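Local coordinates for protein 361aa long hypothetical D-aminopeptidase (Pyrococcus horikoshii, PDB 2DRH) that probably acts as an aminopeptidase of peptidase family S58, although its actual substrate and function have not been established, at residues A[4-9]-A[348-353]; A[48-53]-A[140-145]; A[66-71]-A[89-94]; A[218-223]-A[354-359]; A[253-258]-A[281-286]. One frame throughout, in Å; residues are numbered along the deposited sequence.

How the interactions relate
From the N terminus, the 4-9 loop opens the widest loop, which interaction 1 closes on the C-terminal helix 346-355; interactions 2, 3 and 5 nest inside it. Interaction 2 fastens strand 48-56 to the loop after strand 132-136 and encloses interaction 3, where strand 65-73 pairs with 91-92. Interaction 4 then joins 218-223 to the end of helix 346-355, crosses interaction 1 and encloses interaction 5, which packs helix 252-268 on strand 278-285. Interaction 5 touches interaction 3, since strands 65-73 and 278-285 are sheet neighbours. Interactions 1 and 4, centres about 8 Å apart, thus tie both chain termini together.

Interaction 1: A[4-9]-A[348-353]; sequences QELGIK and ELLRIM
Among the flat groups, the guanidinium of Arg351 is met at its edge, nearly in plane, by the carboxylate of Glu348 one helical turn earlier. The pair sits on the side of helix 346-355 turned from 4-9, whereas the contact itself is an apolar docking of the N-terminal 3-10 turn and the loop after it onto this C-terminal helix. The salt bridge is a side-on grip on a single oxygen: Arg351 NE lies 2.6 Å from Glu348 OE2, and NH2 bonds to the same atom. NH2 uses the anti lone pair of OE2, whereas NE approaches from above the carboxylate plane. Across the contact, Gly7 N closes the 3-10 turn on Gln4 O at 2.7 Å, and the positive phi of Gly7 (80°) would push a CB into the preceding carbonyl oxygen. Ile8 divides its two branches between two helix residues. Ile8 CD1 meets Leu349 CD2 at 3.9 Å, the side chains crossing at about a right angle, while Ile8 CG2 lies 4.2 Å from Met353 CE. Leu349, with CG anti to the backbone N (chi1 170°), also brings CD2 to 4.3 Å from Leu6 CD1. Leu328 of helix 309-328 packs on both Leu6 and Leu349 and extends the apolar cluster, while Ile352 packs instead on Val220 and Glu225. Leu350 starts with CG beside its backbone N and brings its tip to Leu6, CD2 resting 4.3 Å from Leu6 CB and 3.5 Å from Leu6 O.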
# COMPACT_ATOMS: atom_id res chain seq x y z
N GLN A 4 -23.94 23.98 -14.62
CA GLN A 4 -25.25 24.36 -14.11
C GLN A 4 -25.95 25.34 -15.05
O GLN A 4 -27.00 25.04 -15.60
CB GLN A 4 -25.12 25.00 -12.72
CG GLN A 4 -24.44 24.13 -11.68
CD GLN A 4 -25.17 22.82 -11.43
OE1 GLN A 4 -26.37 22.81 -11.16
NE2 GLN A 4 -24.44 21.71 -11.50
N GLU A 5 -25.33 26.51 -15.23
CA GLU A 5 -25.87 27.56 -16.09
C GLU A 5 -26.13 27.10 -17.53
O GLU A 5 -26.61 27.87 -18.36
CB GLU A 5 -24.91 28.76 -16.12
CG GLU A 5 -24.52 29.31 -14.75
CD GLU A 5 -23.35 28.56 -14.12
OE1 GLU A 5 -23.53 27.39 -13.72
OE2 GLU A 5 -22.25 29.15 -14.01
N LEU A 6 -25.79 25.85 -17.84
CA LEU A 6 -26.02 25.30 -19.17
C LEU A 6 -27.09 24.22 -19.14
O LEU A 6 -27.39 23.61 -20.16
CB LEU A 6 -24.73 24.70 -19.74
CG LEU A 6 -23.64 25.67 -20.19
CD1 LEU A 6 -22.50 24.88 -20.82
CD2 LEU A 6 -24.21 26.66 -21.19
N GLY A 7 -27.67 24.00 -17.97
CA GLY A 7 -28.71 23.00 -17.85
C GLY A 7 -28.19 21.58 -17.75
O GLY A 7 -28.97 20.64 -17.60
N ILE A 8 -26.87 21.42 -17.83
CA ILE A 8 -26.27 20.09 -17.74
C ILE A 8 -26.32 19.61 -16.29
O ILE A 8 -25.73 20.23 -15.40
CB ILE A 8 -24.81 20.10 -18.22
CG1 ILE A 8 -24.76 20.51 -19.70
CG2 ILE A 8 -24.19 18.72 -18.03
CD1 ILE A 8 -23.36 20.65 -20.26
N LYS A 9 -27.03 18.52 -16.06
CA LYS A 9 -27.18 17.96 -14.72
C LYS A 9 -26.24 16.79 -14.50
O LYS A 9 -26.23 15.84 -15.28
CB LYS A 9 -28.62 17.48 -14.51
CG LYS A 9 -29.71 18.52 -14.79
CD LYS A 9 -31.06 17.83 -14.98
CE LYS A 9 -32.19 18.83 -15.14
NZ LYS A 9 -32.49 19.53 -13.86
N GLU A 348 -22.12 24.36 -29.28
CA GLU A 348 -22.06 23.09 -29.98
C GLU A 348 -22.45 22.04 -28.94
O GLU A 348 -23.24 21.13 -29.21
CB GLU A 348 -20.63 22.85 -30.46
CG GLU A 348 -20.50 21.83 -31.57
CD GLU A 348 -21.12 22.31 -32.86
OE1 GLU A 348 -20.83 23.45 -33.26
OE2 GLU A 348 -21.89 21.54 -33.47
N LEU A 349 -21.88 22.18 -27.75
CA LEU A 349 -22.14 21.26 -26.64
C LEU A 349 -23.63 21.20 -26.32
O LEU A 349 -24.16 20.13 -26.02
CB LEU A 349 -21.35 21.70 -25.41
CG LEU A 349 -21.65 21.01 -24.08
CD1 LEU A 349 -21.48 19.51 -24.21
CD2 LEU A 349 -20.74 21.56 -23.00
N LEU A 350 -24.31 22.35 -26.37
CA LEU A 350 -25.74 22.38 -26.09
C LEU A 350 -26.50 21.60 -27.15
O LEU A 350 -27.46 20.89 -26.85
CB LEU A 350 -26.26 23.82 -26.04
CG LEU A 350 -25.91 24.61 -24.78
CD1 LEU A 350 -26.49 26.01 -24.89
CD2 LEU A 350 -26.46 23.90 -23.55
N ARG A 351 -26.05 21.72 -28.40
CA ARG A 351 -26.67 21.02 -29.52
C ARG A 351 -26.54 19.50 -29.35
O ARG A 351 -27.52 18.77 -29.52
CB ARG A 351 -26.00 21.45 -30.83
CG ARG A 351 -26.44 20.65 -32.04
CD ARG A 351 -25.66 21.07 -33.27
NE ARG A 351 -24.28 20.58 -33.26
CZ ARG A 351 -23.92 19.32 -33.51
NH1 ARG A 351 -24.83 18.41 -33.81
NH2 ARG A 351 -22.64 18.99 -33.49
N ILE A 352 -25.34 19.03 -29.01
CA ILE A 352 -25.12 17.60 -28.83
C ILE A 352 -25.95 17.05 -27.68
O ILE A 352 -26.58 16.00 -27.80
CB ILE A 352 -23.63 17.27 -28.59
CG1 ILE A 352 -22.86 17.30 -29.92
CG2 ILE A 352 -23.49 15.89 -27.98
CD1 ILE A 352 -22.11 18.58 -30.18
N MET A 353 -25.94 17.75 -26.55
CA MET A 353 -26.70 17.32 -25.39
C MET A 353 -28.17 17.19 -25.76
O MET A 353 -28.84 16.25 -25.34
CB MET A 353 -26.53 18.31 -24.23
CG MET A 353 -25.09 18.40 -23.67
SD MET A 353 -24.34 16.81 -23.17
CE MET A 353 -25.09 16.56 -21.54

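Interaction 2: A[48-53]-A[140-145]; sequences VRTGVT and YLNDIR
Asn142 carries this contact, its amide lying against the backbone of strand 48-56. Arg49 N gives a nearly straight hydrogen bond to Asn142 OD1 (2.9 Å, 165° at the hydrogen), with the donor above the amide carbonyl plane. The same oxygen lies 3.4 Å from Val48 CA, and Val48 points its side chain the same way as Asn142, alongside it. At the other end of the amide, Asn142 ND2 comes to 3.5 Å from Thr50 CB. CG anti to the backbone N (chi1 179°) carries the amide out to these positions, while Asn142 CB sits 3.2 Å from Arg49 O. One residue back, Leu141 O rests 3.5 Å from Arg49 CG.

Asp138 helps to fix the rotation of the amide, together with the Arg49 N bond: its OD1 bonds to Asn142 ND2 and its OD2 to Thr50 OG1, so one carboxylate holds both sides of the contact. The bent chain of Arg49 folds NH1 back to Val48 O at 3.1 Å, and its NE and NH2 bond to Asp334 O and Gly37 O. Beyond Asn142, Asp143 centres an inverse gamma turn.

Val48 and Thr50 share backbone bonds with strand 28-36, beside strand 48-56 in a four-stranded mixed sheet whose next strand is 96-100; the Asn142 loop joins strand 132-136 of that sheet to helix 151-160.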
# COMPACT_ATOMS: atom_id res chain seq x y z
N VAL A 48 5.68 31.23 -22.81
CA VAL A 48 5.36 30.79 -21.46
C VAL A 48 3.85 30.77 -21.21
O VAL A 48 3.17 31.78 -21.37
CB VAL A 48 6.03 31.68 -20.40
CG1 VAL A 48 5.66 33.12 -20.63
CG2 VAL A 48 5.60 31.25 -19.00
N ARG A 49 3.36 29.60 -20.82
CA ARG A 49 1.94 29.40 -20.53
C ARG A 49 1.87 28.46 -19.34
O ARG A 49 1.56 27.28 -19.48
CB ARG A 49 1.25 28.76 -21.75
CG ARG A 49 1.41 29.53 -23.07
CD ARG A 49 0.47 30.73 -23.17
NE ARG A 49 0.46 31.31 -24.52
CZ ARG A 49 1.41 32.10 -25.01
NH1 ARG A 49 2.47 32.41 -24.28
NH2 ARG A 49 1.32 32.56 -26.25
N THR A 50 2.18 28.98 -18.15
CA THR A 50 2.17 28.16 -16.95
C THR A 50 1.68 29.00 -15.76
O THR A 50 1.12 30.07 -15.95
CB THR A 50 3.59 27.58 -16.68
OG1 THR A 50 3.52 26.61 -15.64
CG2 THR A 50 4.56 28.68 -16.27
N GLY A 51 1.89 28.50 -14.55
CA GLY A 51 1.44 29.25 -13.39
C GLY A 51 1.45 28.45 -12.11
O GLY A 51 2.00 27.35 -12.06
N VAL A 52 0.83 29.00 -11.07
CA VAL A 52 0.76 28.38 -9.77
C VAL A 52 -0.61 28.58 -9.14
O VAL A 52 -1.21 29.65 -9.27
CB VAL A 52 1.83 28.99 -8.81
CG1 VAL A 52 1.69 28.40 -7.41
CG2 VAL A 52 3.22 28.73 -9.35
N THR A 53 -1.11 27.55 -8.47
CA THR A 53 -2.40 27.62 -7.80
C THR A 53 -2.21 27.13 -6.37
O THR A 53 -1.62 26.07 -6.14
CB THR A 53 -3.46 26.74 -8.50
OG1 THR A 53 -3.71 27.24 -9.82
CG2 THR A 53 -4.75 26.73 -7.70
N TYR A 140 2.98 20.83 -23.85
CA TYR A 140 2.38 21.04 -25.17
C TYR A 140 2.24 22.52 -25.51
O TYR A 140 2.45 22.92 -26.65
CB TYR A 140 1.00 20.37 -25.27
CG TYR A 140 0.47 20.34 -26.68
CD1 TYR A 140 1.05 19.51 -27.65
CD2 TYR A 140 -0.60 21.15 -27.07
CE1 TYR A 140 0.58 19.50 -28.97
CE2 TYR A 140 -1.07 21.16 -28.38
CZ TYR A 140 -0.47 20.33 -29.33
OH TYR A 140 -0.95 20.33 -30.62
N LEU A 141 1.90 23.33 -24.52
CA LEU A 141 1.74 24.77 -24.74
C LEU A 141 2.82 25.59 -24.04
O LEU A 141 3.07 26.74 -24.41
CB LEU A 141 0.36 25.22 -24.26
CG LEU A 141 -0.87 24.68 -24.99
CD1 LEU A 141 -2.14 25.13 -24.27
CD2 LEU A 141 -0.88 25.17 -26.43
N ASN A 142 3.46 25.01 -23.03
CA ASN A 142 4.45 25.76 -22.27
C ASN A 142 5.91 25.35 -22.42
O ASN A 142 6.22 24.17 -22.63
CB ASN A 142 4.07 25.74 -20.79
CG ASN A 142 5.07 26.46 -19.91
OD1 ASN A 142 5.39 27.63 -20.15
ND2 ASN A 142 5.57 25.78 -18.88
N ASP A 143 6.80 26.33 -22.31
CA ASP A 143 8.23 26.09 -22.35
C ASP A 143 8.55 25.59 -20.95
O ASP A 143 9.06 26.33 -20.11
CB ASP A 143 9.00 27.39 -22.64
CG ASP A 143 10.49 27.25 -22.35
OD1 ASP A 143 11.08 26.22 -22.74
OD2 ASP A 143 11.08 28.17 -21.73
N ILE A 144 8.23 24.33 -20.70
CA ILE A 144 8.45 23.73 -19.39
C ILE A 144 9.93 23.63 -19.00
O ILE A 144 10.27 23.76 -17.83
CB ILE A 144 7.77 22.35 -19.32
CG1 ILE A 144 7.59 21.94 -17.86
CG2 ILE A 144 8.59 21.31 -20.10
CD1 ILE A 144 6.61 20.80 -17.68
N ARG A 145 10.81 23.39 -19.97
CA ARG A 145 12.23 23.30 -19.68
C ARG A 145 12.76 24.61 -19.09
O ARG A 145 13.75 24.61 -18.36
CB ARG A 145 13.03 22.97 -20.95
CG ARG A 145 12.80 21.57 -21.52
CD ARG A 145 13.55 21.40 -22.85
NE ARG A 145 14.99 21.57 -22.68
CZ ARG A 145 15.82 20.62 -22.24
NH1 ARG A 145 15.35 19.41 -21.93
NH2 ARG A 145 17.11 20.88 -22.09

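Interaction 3: A[66-71]-A[89-94]; sequences KVLAGA and LGTIET
Segments 66-71 and 89-94 run antiparallel but strongly skewed, about 137° apart, with Val67 and Ile92 as a hydrogen-bonded pair and Leu68 and Thr91 as the non-hydrogen-bonded pair beside it. Ile92 N reaches Val67 O at 3.0 Å nearly along the C=O axis, and Ala69 N bonds to Gly90 O at 2.7 Å from above the carbonyl plane. On one face of the sheet Ala69 CB presses on Ile92 CG1 at 3.5 Å, a tight fit, and Val67 CG2 touches Ile92 CB; Leu86 and Phe284 close over Ala69. Leu68 CD2 lies 3.8 Å from Thr91 CG2. Lys66 runs alongside Glu93, CG near Glu93 CB, to a weak salt bridge from NZ to Glu93 OE1, whose position is less certain. NZ also bonds to Tyr63 O and His292 ND1 and forms a cation-pi contact with Tyr63; Glu93 OE2 bonds to Asn130 N. An alanine here in place of Lys66 takes away the amine and would probably unsettle Glu93, Tyr63 and His292, which gather round it. Gly90, with positive phi, ends helix 83-89 and turns the chain into a two-residue strand, a short antiparallel addition to the mixed sheet.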
# COMPACT_ATOMS: atom_id res chain seq x y z
N LYS A 66 -2.98 21.75 11.98
CA LYS A 66 -3.09 20.82 10.86
C LYS A 66 -4.50 20.27 10.65
O LYS A 66 -5.35 20.33 11.55
CB LYS A 66 -2.13 19.65 11.11
CG LYS A 66 -0.67 20.05 11.28
CD LYS A 66 0.03 19.08 12.23
CE LYS A 66 1.52 18.97 11.97
NZ LYS A 66 2.24 20.27 11.95
N VAL A 67 -4.76 19.76 9.45
CA VAL A 67 -6.06 19.16 9.17
C VAL A 67 -5.81 17.70 8.84
O VAL A 67 -4.76 17.36 8.30
CB VAL A 67 -6.78 19.84 7.97
CG1 VAL A 67 -7.07 21.31 8.28
CG2 VAL A 67 -5.95 19.71 6.70
N LEU A 68 -6.75 16.83 9.19
CA LEU A 68 -6.61 15.41 8.89
C LEU A 68 -6.77 15.26 7.38
O LEU A 68 -7.58 15.96 6.77
CB LEU A 68 -7.66 14.60 9.64
CG LEU A 68 -7.52 14.64 11.17
CD1 LEU A 68 -8.60 13.80 11.83
CD2 LEU A 68 -6.14 14.13 11.57
N ALA A 69 -6.00 14.36 6.77
CA ALA A 69 -6.08 14.21 5.32
C ALA A 69 -5.76 12.82 4.81
O ALA A 69 -5.19 12.00 5.53
CB ALA A 69 -5.16 15.22 4.66
N GLY A 70 -6.13 12.58 3.55
CA GLY A 70 -5.89 11.30 2.91
C GLY A 70 -5.55 11.51 1.45
O GLY A 70 -5.67 12.63 0.94
N ALA A 71 -5.12 10.46 0.76
CA ALA A 71 -4.78 10.58 -0.65
C ALA A 71 -4.71 9.24 -1.36
O ALA A 71 -4.48 8.21 -0.73
CB ALA A 71 -3.46 11.31 -0.80
N LEU A 89 1.27 10.32 8.86
CA LEU A 89 0.69 11.07 9.98
C LEU A 89 -0.79 11.38 9.80
O LEU A 89 -1.46 11.74 10.77
CB LEU A 89 1.44 12.38 10.18
CG LEU A 89 2.93 12.31 10.54
CD1 LEU A 89 3.48 13.72 10.66
CD2 LEU A 89 3.11 11.58 11.86
N GLY A 90 -1.28 11.24 8.58
CA GLY A 90 -2.68 11.51 8.29
C GLY A 90 -3.02 12.99 8.28
O GLY A 90 -4.19 13.36 8.44
N THR A 91 -2.03 13.85 8.08
CA THR A 91 -2.30 15.28 8.11
C THR A 91 -1.66 16.11 7.00
O THR A 91 -0.75 15.65 6.30
CB THR A 91 -1.85 15.88 9.45
OG1 THR A 91 -0.48 15.52 9.68
CG2 THR A 91 -2.71 15.34 10.60
N ILE A 92 -2.16 17.34 6.86
CA ILE A 92 -1.64 18.32 5.90
C ILE A 92 -1.29 19.53 6.77
O ILE A 92 -2.12 19.98 7.56
CB ILE A 92 -2.70 18.70 4.84
CG1 ILE A 92 -2.80 17.59 3.79
CG2 ILE A 92 -2.34 20.02 4.19
CD1 ILE A 92 -3.76 17.88 2.66
N GLU A 93 -0.07 20.04 6.62
CA GLU A 93 0.40 21.14 7.45
C GLU A 93 0.94 22.33 6.68
O GLU A 93 1.69 23.15 7.22
CB GLU A 93 1.50 20.63 8.40
CG GLU A 93 2.61 19.87 7.69
CD GLU A 93 3.68 19.36 8.64
OE1 GLU A 93 3.33 18.82 9.72
OE2 GLU A 93 4.88 19.50 8.31
N THR A 94 0.54 22.42 5.42
CA THR A 94 0.99 23.50 4.57
C THR A 94 -0.07 23.76 3.53
O THR A 94 -0.94 22.92 3.31
CB THR A 94 2.28 23.11 3.80
OG1 THR A 94 1.96 22.08 2.84
CG2 THR A 94 3.36 22.58 4.76

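Interaction 4: A[218-223]-A[354-359]; sequences AGVPVG and RRYGRL
A Schellman motif ends helix 346-355 here, Gly357 being the C-prime residue with positive phi. Its backbone bonds run from Arg358 N to Met353 O and from Gly357 N to Arg354 O, each 2.9 Å, and they turn Tyr356 and Arg358 onto 218-223.

The apolar contacts centre on Val220. Val220 CG1 sits over one face of the Tyr356 ring, offset to the rim, in a CH-pi contact 3.9 Å from the ring centroid. Val220 CG2 reaches Arg358 CD at 3.5 Å, tip to tip. Pro221 CD adds a looser touch on Tyr356 CE2, and Tyr356 OH is bonded to Glu225 OE2.

The polar contact is weak: Arg358, extended from CG to NE, brings NH1 edge-on to Ala218 O at a poor angle (125°), and the place of NH1 is less sure. An alanine here in place of Arg358 removes the chain that reaches Val220 CG2 and Ala218 O, and would probably loosen the hold of the C-terminal tail on the 218-223 loop.

The site also meets the fourth subunit, where Tyr356 packs on Tyr356 of that chain. Within the 218-223 loop, Pro221 centres an inverse gamma turn in which Val222 N bonds to Val220 O at 2.6 Å.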
# COMPACT_ATOMS: atom_id res chain seq x y z
N ALA A 218 -21.92 13.87 -18.94
CA ALA A 218 -23.23 13.45 -18.46
C ALA A 218 -23.70 12.26 -19.28
O ALA A 218 -24.87 12.17 -19.64
CB ALA A 218 -24.23 14.61 -18.56
N GLY A 219 -22.77 11.35 -19.58
CA GLY A 219 -23.10 10.16 -20.33
C GLY A 219 -23.05 10.26 -21.85
O GLY A 219 -23.03 9.25 -22.54
N VAL A 220 -23.03 11.49 -22.36
CA VAL A 220 -23.00 11.72 -23.80
C VAL A 220 -21.57 11.73 -24.35
O VAL A 220 -20.72 12.46 -23.85
CB VAL A 220 -23.68 13.06 -24.15
CG1 VAL A 220 -23.71 13.26 -25.66
CG2 VAL A 220 -25.10 13.09 -23.57
N PRO A 221 -21.29 10.91 -25.38
CA PRO A 221 -19.94 10.85 -25.96
C PRO A 221 -19.59 12.12 -26.75
O PRO A 221 -19.36 12.08 -27.96
CB PRO A 221 -20.01 9.60 -26.84
CG PRO A 221 -21.44 9.56 -27.26
CD PRO A 221 -22.17 9.90 -25.98
N VAL A 222 -19.55 13.24 -26.03
CA VAL A 222 -19.25 14.54 -26.60
C VAL A 222 -17.91 14.54 -27.34
O VAL A 222 -17.69 15.34 -28.25
CB VAL A 222 -19.22 15.62 -25.50
CG1 VAL A 222 -18.85 16.96 -26.10
CG2 VAL A 222 -20.59 15.69 -24.81
N GLY A 223 -17.01 13.65 -26.94
CA GLY A 223 -15.71 13.58 -27.59
C GLY A 223 -15.80 13.15 -29.04
O GLY A 223 -15.18 13.77 -29.91
N ARG A 354 -28.67 18.12 -26.57
CA ARG A 354 -30.06 18.08 -27.00
C ARG A 354 -30.34 16.88 -27.92
O ARG A 354 -31.38 16.25 -27.80
CB ARG A 354 -30.45 19.38 -27.72
CG ARG A 354 -30.95 20.48 -26.79
CD ARG A 354 -31.70 21.56 -27.57
NE ARG A 354 -30.81 22.36 -28.40
CZ ARG A 354 -30.24 23.49 -28.01
NH1 ARG A 354 -30.48 23.97 -26.79
NH2 ARG A 354 -29.43 24.15 -28.83
N ARG A 355 -29.41 16.58 -28.82
CA ARG A 355 -29.58 15.45 -29.72
C ARG A 355 -29.72 14.14 -28.94
O ARG A 355 -30.34 13.19 -29.41
CB ARG A 355 -28.39 15.33 -30.68
CG ARG A 355 -28.41 14.08 -31.55
CD ARG A 355 -27.10 13.88 -32.32
NE ARG A 355 -26.96 14.79 -33.46
CZ ARG A 355 -27.71 14.74 -34.55
NH1 ARG A 355 -28.67 13.83 -34.67
NH2 ARG A 355 -27.51 15.61 -35.54
N TYR A 356 -29.14 14.09 -27.74
CA TYR A 356 -29.23 12.90 -26.92
C TYR A 356 -30.26 13.04 -25.80
O TYR A 356 -30.19 12.36 -24.79
CB TYR A 356 -27.86 12.56 -26.33
CG TYR A 356 -26.89 12.00 -27.35
CD1 TYR A 356 -26.28 12.84 -28.29
CD2 TYR A 356 -26.58 10.65 -27.38
CE1 TYR A 356 -25.38 12.32 -29.24
CE2 TYR A 356 -25.70 10.12 -28.32
CZ TYR A 356 -25.10 10.96 -29.24
OH TYR A 356 -24.22 10.43 -30.16
N GLY A 357 -31.21 13.95 -26.01
CA GLY A 357 -32.27 14.17 -25.04
C GLY A 357 -31.81 14.38 -23.61
O GLY A 357 -32.37 13.80 -22.69
N ARG A 358 -30.79 15.22 -23.43
CA ARG A 358 -30.27 15.51 -22.10
C ARG A 358 -29.92 16.98 -21.95
O ARG A 358 -28.77 17.37 -22.15
CB ARG A 358 -29.02 14.68 -21.82
CG ARG A 358 -29.22 13.19 -21.97
CD ARG A 358 -27.94 12.46 -21.63
NE ARG A 358 -28.03 11.05 -21.97
CZ ARG A 358 -27.03 10.19 -21.84
NH1 ARG A 358 -25.85 10.61 -21.39
NH2 ARG A 358 -27.19 8.92 -22.18
N LEU A 359 -30.90 17.80 -21.60
CA LEU A 359 -30.67 19.22 -21.43
C LEU A 359 -31.92 19.92 -20.90
O LEU A 359 -32.59 20.61 -21.69
CB LEU A 359 -30.25 19.84 -22.77
CG LEU A 359 -29.66 21.25 -22.72
CD1 LEU A 359 -28.46 21.28 -21.78
CD2 LEU A 359 -29.25 21.68 -24.12

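Interaction 5: A[253-258]-A[281-286]; sequences RQLNRV and AVAFST
The tight part of this contact is the methyl group of Ala283, set between two successive turns of helix 252-268. Ala283 CB lies 3.6 Å from the backbone oxygen of Leu255 and 3.8 Å from Val258 CG1, which stands anti to its own backbone N (chi1 168°). The small methyl lets the axes of the two short segments approach to 7.3 Å, their directions 136° apart.

Further along the strand the fit loosens. Leu255 leans out with CG beside its backbone N and rests both methyls against the Phe284-Ser285 peptide, CD2 being 3.9 Å from Phe284 C and CD1 4.0 Å from Ser285 N. Leu255 CD2 comes no nearer than 4.2 Å to Ser285 CB. Ile244 packs on both Val258 and Ala283 and continues the apolar layer beneath the helix, while Leu68 and Leu250 press on Leu255.

Helix 252-268 is the connection of a beta-alpha-beta unit, leading from strand 240-246 to its parallel neighbour 278-285, so Leu255 and Val258 are residues with which the crossover helix covers its own sheet. Phe284 and Asn256 each point CB away from the other segment and reach the neighbouring strand 65-73: Phe284 packs on Val67 and Ala69, and Asn256 OD1 links helix to strand by accepting a hydrogen bond from Ala71 N.

The outer side of the helix is polar: Arg253 and Arg257 both form salt bridges to Asp305, and Arg257 NE pairs also with Glu88 of the third subunit.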
# COMPACT_ATOMS: atom_id res chain seq x y z
N ARG A 253 -7.81 7.46 7.74
CA ARG A 253 -8.20 6.27 6.99
C ARG A 253 -9.40 6.55 6.11
O ARG A 253 -9.42 6.18 4.93
CB ARG A 253 -8.52 5.11 7.94
CG ARG A 253 -9.06 3.87 7.24
CD ARG A 253 -9.50 2.84 8.26
NE ARG A 253 -10.44 3.44 9.20
CZ ARG A 253 -11.71 3.69 8.91
NH1 ARG A 253 -12.19 3.38 7.71
NH2 ARG A 253 -12.50 4.25 9.82
N GLN A 254 -10.41 7.19 6.69
CA GLN A 254 -11.63 7.52 5.96
C GLN A 254 -11.38 8.50 4.84
O GLN A 254 -12.03 8.45 3.80
CB GLN A 254 -12.67 8.10 6.93
CG GLN A 254 -13.17 7.10 7.95
CD GLN A 254 -14.24 7.67 8.87
OE1 GLN A 254 -13.99 8.62 9.62
NE2 GLN A 254 -15.43 7.08 8.83
N LEU A 255 -10.42 9.41 5.04
CA LEU A 255 -10.11 10.38 4.01
C LEU A 255 -9.37 9.71 2.84
O LEU A 255 -9.43 10.20 1.71
CB LEU A 255 -9.31 11.55 4.62
CG LEU A 255 -10.20 12.44 5.52
CD1 LEU A 255 -9.36 13.30 6.45
CD2 LEU A 255 -11.09 13.31 4.64
N ASN A 256 -8.69 8.60 3.10
CA ASN A 256 -8.03 7.87 2.02
C ASN A 256 -9.13 7.25 1.18
O ASN A 256 -9.03 7.19 -0.04
CB ASN A 256 -7.11 6.76 2.55
CG ASN A 256 -5.75 7.28 2.96
OD1 ASN A 256 -5.21 8.19 2.33
ND2 ASN A 256 -5.17 6.67 3.99
N ARG A 257 -10.20 6.81 1.84
CA ARG A 257 -11.33 6.21 1.14
C ARG A 257 -11.98 7.26 0.25
O ARG A 257 -12.27 7.01 -0.92
CB ARG A 257 -12.36 5.65 2.14
CG ARG A 257 -11.81 4.66 3.15
CD ARG A 257 -12.91 4.08 4.03
NE ARG A 257 -13.70 3.05 3.35
CZ ARG A 257 -14.92 2.66 3.71
NH1 ARG A 257 -15.51 3.23 4.76
NH2 ARG A 257 -15.55 1.70 3.04
N VAL A 258 -12.20 8.45 0.81
CA VAL A 258 -12.80 9.55 0.06
C VAL A 258 -11.95 9.87 -1.18
O VAL A 258 -12.47 10.03 -2.27
CB VAL A 258 -12.91 10.82 0.96
CG1 VAL A 258 -13.24 12.03 0.12
CG2 VAL A 258 -14.01 10.61 2.04
N ALA A 281 -5.43 12.03 -6.27
CA ALA A 281 -6.47 12.70 -5.50
C ALA A 281 -6.02 12.91 -4.07
O ALA A 281 -5.45 12.02 -3.45
CB ALA A 281 -7.73 11.86 -5.52
N VAL A 282 -6.27 14.10 -3.55
CA VAL A 282 -5.92 14.42 -2.17
C VAL A 282 -7.18 14.94 -1.46
O VAL A 282 -7.81 15.89 -1.90
CB VAL A 282 -4.81 15.49 -2.11
CG1 VAL A 282 -4.58 15.91 -0.67
CG2 VAL A 282 -3.52 14.93 -2.71
N ALA A 283 -7.55 14.29 -0.36
CA ALA A 283 -8.73 14.68 0.39
C ALA A 283 -8.40 15.08 1.82
O ALA A 283 -7.54 14.47 2.46
CB ALA A 283 -9.74 13.55 0.39
N PHE A 284 -9.09 16.10 2.31
CA PHE A 284 -8.87 16.57 3.67
C PHE A 284 -10.16 17.12 4.27
O PHE A 284 -11.07 17.53 3.55
CB PHE A 284 -7.78 17.65 3.71
CG PHE A 284 -8.17 18.96 3.05
CD1 PHE A 284 -8.90 19.92 3.75
CD2 PHE A 284 -7.76 19.25 1.75
CE1 PHE A 284 -9.23 21.15 3.16
CE2 PHE A 284 -8.08 20.46 1.15
CZ PHE A 284 -8.82 21.42 1.86
N SER A 285 -10.24 17.09 5.59
CA SER A 285 -11.41 17.59 6.30
C SER A 285 -11.03 18.79 7.15
O SER A 285 -9.92 18.87 7.65
CB SER A 285 -12.00 16.49 7.19
OG SER A 285 -13.04 17.00 8.02
N THR A 286 -11.95 19.73 7.29
CA THR A 286 -11.71 20.93 8.09
C THR A 286 -12.34 20.74 9.46
O THR A 286 -12.22 21.60 10.33
CB THR A 286 -12.36 22.16 7.45
OG1 THR A 286 -13.77 21.92 7.29
CG2 THR A 286 -11.75 22.45 6.08